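Local coordinates for peroxiredoxin (Clostridioides difficile, PDB 6TSB), which is a bifunctional spore-coat peroxiredoxin-chitinase, probably reducing hydroperoxides through one domain, and cleaving chitin internally through its glycosyl hydrolase family 18 domain, the part in this structure, at residues G68-P73 with Y116-Q121; Q121-I126 with D167-D172. One frame throughout, in Å; residues are numbered along the deposited sequence.

Interaction 1. Residues G68-P73 with Y116-Q121; sequences GNLFIP and YNFARQ
On the outside of the glycosyl hydrolase family 18 barrel, the short strand 70-71 and the turn leading into it meet helix 112-128 chiefly through N69, L70 and the side chain of Q121. The carboxamide of Q121 serves both neighbours at once, giving through NE2 and accepting through OE1. NE2 donates to N69 OD1 at 2.9 Å, a bent bond with an N-H...O angle of 136°. The donor lies in the carbonyl plane of N69, on a lone pair, although the two amide planes are well tilted against each other. OE1 in turn receives the backbone N of L70 at 3.1 Å, with that donor standing 46° above the carbonyl plane. Together the two bonds fix the rotation of the Q121 amide. G68 O comes within 3.3 Å of the same Q121 NE2; at the positive phi of G68 a side chain would jam against the carbonyl O of the residue before.

Nearer the helix backbone, L70 and Q121 slide past each other in opposite directions. CG of Q121 is anti to its carbonyl carbon (chi1 -64°), and the chain runs extended from there toward the turn, while L70 CD1 reaches back to Q121 CB at 3.8 Å and to the carbonyl O of Q121 at 3.5 Å. The other methyl of L70, CD2, turns to F118 and meets CE1 at 4.0 Å. Here the two side chains cross at about a right angle, the methyl approaching the ring obliquely.

N69 N is also held by D65 OD1, and F71 pairs in the backbone with E63 of strand 56-64. L70 packs further along helix 112-128 on V122 and M125, whereas F118 extends inward to I64 of strand 56-64 and across to L161 and I165 of helix 154-169.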
loop_
_atom_site.group_PDB
_atom_site.type_symbol
_atom_site.label_atom_id
_atom_site.label_comp_id
_atom_site.label_asym_id
_atom_site.label_seq_id
_atom_site.Cartn_x
_atom_site.Cartn_y
_atom_site.Cartn_z
ATOM N N GLY A 68 -6.578 50.636 -1.512
ATOM C CA GLY A 68 -6.440 50.033 -0.177
ATOM C C GLY A 68 -7.793 49.579 0.322
ATOM O O GLY A 68 -7.889 49.323 1.544
ATOM N N ASN A 69 -8.790 49.504 -0.577
ATOM C CA ASN A 69 -10.182 49.096 -0.249
ATOM C C ASN A 69 -10.334 47.577 -0.443
ATOM O O ASN A 69 -9.929 47.051 -1.502
ATOM C CB ASN A 69 -11.181 49.917 -1.065
ATOM C CG ASN A 69 -11.176 51.379 -0.669
ATOM O OD1 ASN A 69 -11.100 51.716 0.513
ATOM N ND2 ASN A 69 -11.279 52.255 -1.646
ATOM N N LEU A 70 -10.879 46.903 0.568
ATOM C CA LEU A 70 -11.267 45.462 0.542
ATOM C C LEU A 70 -12.404 45.231 -0.459
ATOM O O LEU A 70 -13.401 45.967 -0.393
ATOM C CB LEU A 70 -11.777 45.040 1.923
ATOM C CG LEU A 70 -10.753 44.894 3.047
ATOM C CD1 LEU A 70 -11.438 44.373 4.291
ATOM C CD2 LEU A 70 -9.605 43.975 2.661
ATOM N N PHE A 71 -12.296 44.200 -1.290
ATOM C CA PHE A 71 -13.426 43.681 -2.099
ATOM C C PHE A 71 -13.364 42.147 -2.179
ATOM O O PHE A 71 -12.285 41.581 -2.043
ATOM C CB PHE A 71 -13.394 44.333 -3.483
ATOM C CG PHE A 71 -12.263 43.877 -4.367
ATOM C CD1 PHE A 71 -10.968 44.318 -4.148
ATOM C CD2 PHE A 71 -12.497 43.006 -5.420
ATOM C CE1 PHE A 71 -9.931 43.889 -4.964
ATOM C CE2 PHE A 71 -11.463 42.579 -6.240
ATOM C CZ PHE A 71 -10.179 43.022 -6.012
ATOM N N ILE A 72 -14.507 41.525 -2.474
ATOM C CA ILE A 72 -14.697 40.075 -2.764
ATOM C C ILE A 72 -14.818 39.908 -4.278
ATOM O O ILE A 72 -15.819 40.282 -4.855
ATOM C CB ILE A 72 -15.993 39.544 -2.112
ATOM C CG1 ILE A 72 -16.362 40.193 -0.769
ATOM C CG2 ILE A 72 -15.945 38.029 -2.038
ATOM C CD1 ILE A 72 -15.730 39.590 0.468
ATOM N N PRO A 73 -13.853 39.320 -5.006
ATOM C CA PRO A 73 -14.056 39.048 -6.427
ATOM C C PRO A 73 -15.323 38.238 -6.789
ATOM O O PRO A 73 -15.857 38.485 -7.844
ATOM C CB PRO A 73 -12.807 38.256 -6.853
ATOM C CG PRO A 73 -11.773 38.477 -5.762
ATOM C CD PRO A 73 -12.510 38.957 -4.533
ATOM N N TYR A 116 -5.512 51.813 10.634
ATOM C CA TYR A 116 -6.875 52.113 11.139
ATOM C C TYR A 116 -7.881 51.850 10.004
ATOM O O TYR A 116 -8.911 51.240 10.227
ATOM C CB TYR A 116 -6.952 53.552 11.661
ATOM C CG TYR A 116 -8.274 53.902 12.308
ATOM C CD1 TYR A 116 -8.535 53.585 13.636
ATOM C CD2 TYR A 116 -9.292 54.508 11.585
ATOM C CE1 TYR A 116 -9.755 53.882 14.231
ATOM C CE2 TYR A 116 -10.516 54.810 12.160
ATOM C CZ TYR A 116 -10.753 54.496 13.490
ATOM O OH TYR A 116 -11.953 54.802 14.072
ATOM N N ASN A 117 -7.553 52.296 8.793
ATOM C CA ASN A 117 -8.401 52.173 7.580
ATOM C C ASN A 117 -8.613 50.693 7.241
ATOM O O ASN A 117 -9.761 50.293 7.040
ATOM C CB ASN A 117 -7.782 52.900 6.393
ATOM C CG ASN A 117 -8.689 52.877 5.186
ATOM O OD1 ASN A 117 -9.866 53.165 5.301
ATOM N ND2 ASN A 117 -8.153 52.546 4.028
ATOM N N PHE A 118 -7.539 49.908 7.172
ATOM C CA PHE A 118 -7.640 48.448 6.930
ATOM C C PHE A 118 -8.534 47.815 7.989
ATOM O O PHE A 118 -9.460 47.122 7.628
ATOM C CB PHE A 118 -6.270 47.779 6.928
ATOM C CG PHE A 118 -6.292 46.385 6.358
ATOM C CD1 PHE A 118 -6.119 46.174 5.004
ATOM C CD2 PHE A 118 -6.496 45.288 7.179
ATOM C CE1 PHE A 118 -6.154 44.892 4.483
ATOM C CE2 PHE A 118 -6.525 44.004 6.653
ATOM C CZ PHE A 118 -6.355 43.813 5.309
ATOM N N ALA A 119 -8.246 48.050 9.269
ATOM C CA ALA A 119 -9.021 47.435 10.352
ATOM C C ALA A 119 -10.495 47.799 10.145
ATOM O O ALA A 119 -11.278 46.875 10.147
ATOM C CB ALA A 119 -8.520 47.855 11.706
ATOM N N ARG A 120 -10.832 49.084 9.984
ATOM C CA ARG A 120 -12.229 49.584 9.835
ATOM C C ARG A 120 -12.932 48.767 8.736
ATOM O O ARG A 120 -14.090 48.417 8.922
ATOM C CB ARG A 120 -12.272 51.089 9.507
ATOM C CG ARG A 120 -13.636 51.763 9.684
ATOM C CD ARG A 120 -13.778 53.210 9.167
ATOM N NE ARG A 120 -13.013 53.447 7.927
ATOM C CZ ARG A 120 -13.374 53.084 6.685
ATOM N NH1 ARG A 120 -14.536 52.495 6.452
ATOM N NH2 ARG A 120 -12.570 53.316 5.663
ATOM N N GLN A 121 -12.251 48.487 7.624
ATOM C CA GLN A 121 -12.863 47.796 6.472
ATOM C C GLN A 121 -13.050 46.313 6.803
ATOM O O GLN A 121 -13.999 45.702 6.292
ATOM C CB GLN A 121 -11.962 47.962 5.258
ATOM C CG GLN A 121 -11.838 49.409 4.835
ATOM C CD GLN A 121 -11.589 49.513 3.355
ATOM O OE1 GLN A 121 -12.239 48.861 2.543
ATOM N NE2 GLN A 121 -10.642 50.354 3.001
#

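Interaction 2. Residues Q121-I126 with D167-D172; sequences QVNQMI and DVIGDD
N123 and I169 lie alongside each other, their side chains sliding past in opposite directions, and their CA atoms are only 5.4 Å apart. CG of N123 is anti to its backbone N (chi1 -174°), which puts CG on the side facing the end of helix 154-169. ND2 passes beside the I169 backbone, 3.5 Å from its CA, and keeps 3.9 Å from the I169 methyl CG2. A water carries the polar link onward: it accepts a weak bond from N123 ND2 and donates to I169 O at 3.2 Å, linking the asparagine amide to a carbonyl at the helix end.

This is the packing of two neighbouring helices in the outer layer of the TIM barrel. Helix 112-128 leads into strand 133-137, helix 154-169 follows that strand, and the last turn of helix 154-169 lies against the second half of helix 112-128. G170 is the first residue beyond helix 154-169 to leave helical geometry, with positive phi, and G170 O accepts a hydrogen bond from R166 NH1.

The apolar half of the contact gathers round one methyl. In I169, CG1 takes the crowded position between the backbone N and the carbonyl carbon (chi1 74°), and it is the other branch, CG2, that faces helix 112-128. I126 crosses I169 at about a right angle and places CD1 3.6 Å from that CG2, with I169 CB slightly farther from the same CD1. V122 comes in obliquely, its CG1 4.1 Å from I169 CG2. V168, which also points toward N123, sets its CG1 against CB of the asparagine, but the modelled separation is too short for two carbons and its detail is doubtful. V122 also rests on I97 of strand 92-98 and on I165, and I126 touches K173 of the following loop.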
loop_
_atom_site.group_PDB
_atom_site.type_symbol
_atom_site.label_atom_id
_atom_site.label_comp_id
_atom_site.label_asym_id
_atom_site.label_seq_id
_atom_site.Cartn_x
_atom_site.Cartn_y
_atom_site.Cartn_z
ATOM N N GLN A 121 -12.251 48.487 7.624
ATOM C CA GLN A 121 -12.863 47.796 6.472
ATOM C C GLN A 121 -13.050 46.313 6.803
ATOM O O GLN A 121 -13.999 45.702 6.292
ATOM C CB GLN A 121 -11.962 47.962 5.258
ATOM C CG GLN A 121 -11.838 49.409 4.835
ATOM C CD GLN A 121 -11.589 49.513 3.355
ATOM O OE1 GLN A 121 -12.239 48.861 2.543
ATOM N NE2 GLN A 121 -10.642 50.354 3.001
ATOM N N VAL A 122 -12.142 45.741 7.594
ATOM C CA VAL A 122 -12.274 44.331 8.056
ATOM C C VAL A 122 -13.560 44.241 8.875
ATOM O O VAL A 122 -14.368 43.333 8.636
ATOM C CB VAL A 122 -11.032 43.873 8.840
ATOM C CG1 VAL A 122 -11.270 42.567 9.576
ATOM C CG2 VAL A 122 -9.832 43.760 7.901
ATOM N N ASN A 123 -13.754 45.172 9.799
ATOM C CA ASN A 123 -14.897 45.119 10.736
ATOM C C ASN A 123 -16.174 45.355 9.930
ATOM O O ASN A 123 -17.215 44.791 10.283
ATOM C CB ASN A 123 -14.735 46.127 11.859
ATOM C CG ASN A 123 -15.819 46.002 12.902
ATOM O OD1 ASN A 123 -16.566 46.947 13.133
ATOM N ND2 ASN A 123 -15.941 44.833 13.494
ATOM N N GLN A 124 -16.072 46.157 8.872
ATOM C CA GLN A 124 -17.213 46.451 7.989
ATOM C C GLN A 124 -17.597 45.178 7.239
ATOM O O GLN A 124 -18.770 44.860 7.193
ATOM C CB GLN A 124 -16.894 47.568 7.009
ATOM C CG GLN A 124 -18.160 48.213 6.478
ATOM C CD GLN A 124 -18.006 48.629 5.037
ATOM O OE1 GLN A 124 -17.456 49.691 4.739
ATOM N NE2 GLN A 124 -18.503 47.785 4.139
ATOM N N MET A 125 -16.641 44.483 6.652
ATOM C CA MET A 125 -16.931 43.226 5.925
ATOM C C MET A 125 -17.485 42.169 6.894
ATOM O O MET A 125 -18.391 41.412 6.484
ATOM C CB MET A 125 -15.671 42.724 5.233
ATOM C CG MET A 125 -15.851 41.399 4.561
ATOM S SD MET A 125 -14.297 40.906 3.847
ATOM C CE MET A 125 -14.199 42.118 2.533
ATOM N N ILE A 126 -17.010 42.126 8.142
ATOM C CA ILE A 126 -17.507 41.159 9.164
ATOM C C ILE A 126 -18.968 41.486 9.488
ATOM O O ILE A 126 -19.763 40.540 9.551
ATOM C CB ILE A 126 -16.634 41.118 10.437
ATOM C CG1 ILE A 126 -15.284 40.442 10.166
ATOM C CG2 ILE A 126 -17.369 40.440 11.587
ATOM C CD1 ILE A 126 -14.264 40.627 11.280
ATOM N N ASP A 167 -8.422 45.369 17.871
ATOM C CA ASP A 167 -8.984 46.523 18.634
ATOM C C ASP A 167 -10.416 46.797 18.124
ATOM O O ASP A 167 -11.306 47.008 18.951
ATOM C CB ASP A 167 -8.063 47.759 18.588
ATOM C CG ASP A 167 -6.790 47.703 19.446
ATOM O OD1 ASP A 167 -6.610 46.700 20.205
ATOM O OD2 ASP A 167 -5.962 48.667 19.355
ATOM N N VAL A 168 -10.651 46.716 16.812
ATOM C CA VAL A 168 -11.971 47.047 16.182
ATOM C C VAL A 168 -12.929 45.842 16.255
ATOM O O VAL A 168 -14.044 46.049 16.709
ATOM C CB VAL A 168 -11.771 47.592 14.748
ATOM C CG1 VAL A 168 -13.060 47.781 13.984
ATOM C CG2 VAL A 168 -11.029 48.919 14.787
ATOM N N ILE A 169 -12.526 44.630 15.851
ATOM C CA ILE A 169 -13.487 43.495 15.675
ATOM C C ILE A 169 -13.879 42.918 17.029
ATOM O O ILE A 169 -14.961 42.326 17.082
ATOM C CB ILE A 169 -12.958 42.402 14.735
ATOM C CG1 ILE A 169 -11.858 41.560 15.394
ATOM C CG2 ILE A 169 -12.531 43.024 13.416
ATOM C CD1 ILE A 169 -11.399 40.371 14.584
ATOM N N GLY A 170 -13.048 43.100 18.062
ATOM C CA GLY A 170 -13.278 42.608 19.440
ATOM C C GLY A 170 -12.685 41.219 19.688
ATOM O O GLY A 170 -12.080 40.624 18.755
ATOM N N ASP A 171 -12.849 40.695 20.906
ATOM C CA ASP A 171 -12.290 39.381 21.322
ATOM C C ASP A 171 -13.198 38.246 20.826
ATOM O O ASP A 171 -12.654 37.144 20.584
ATOM C CB ASP A 171 -12.073 39.313 22.838
ATOM C CG ASP A 171 -11.135 40.376 23.387
ATOM O OD1 ASP A 171 -10.200 40.806 22.655
ATOM O OD2 ASP A 171 -11.348 40.768 24.541
ATOM N N ASP A 172 -14.503 38.510 20.645
ATOM C CA ASP A 172 -15.522 37.482 20.291
ATOM C C ASP A 172 -15.501 37.118 18.803
ATOM O O ASP A 172 -16.411 36.408 18.388
ATOM C CB ASP A 172 -16.932 37.943 20.648
ATOM C CG ASP A 172 -17.167 37.951 22.143
ATOM O OD1 ASP A 172 -16.684 37.015 22.820
ATOM O OD2 ASP A 172 -17.817 38.896 22.616
HETATM O O HOH W 1 -17.127 42.832 14.807
#

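Both contacts use helix 112-128, and Q121 belongs to both ranges, though its side chain works only in interaction 1. Interaction 1 is a surface contact joining that helix to strand 70-71; interaction 2 is more buried and joins it to helix 154-169. Their chemistry differs accordingly: two direct hydrogen bonds to the Q121 amide accompany leucine-phenylalanine packing in 68-73 with 116-121, whereas 121-126 with 167-172 is mainly aliphatic methyl packing, with a water bridge, weak on the asparagine side, at the helix end. The two are continuous, their centres about 11 Å apart. I72 CD1 and M125 CE are 3.6 Å apart, and A119 CB meets V168 CG2 at 4.1 Å.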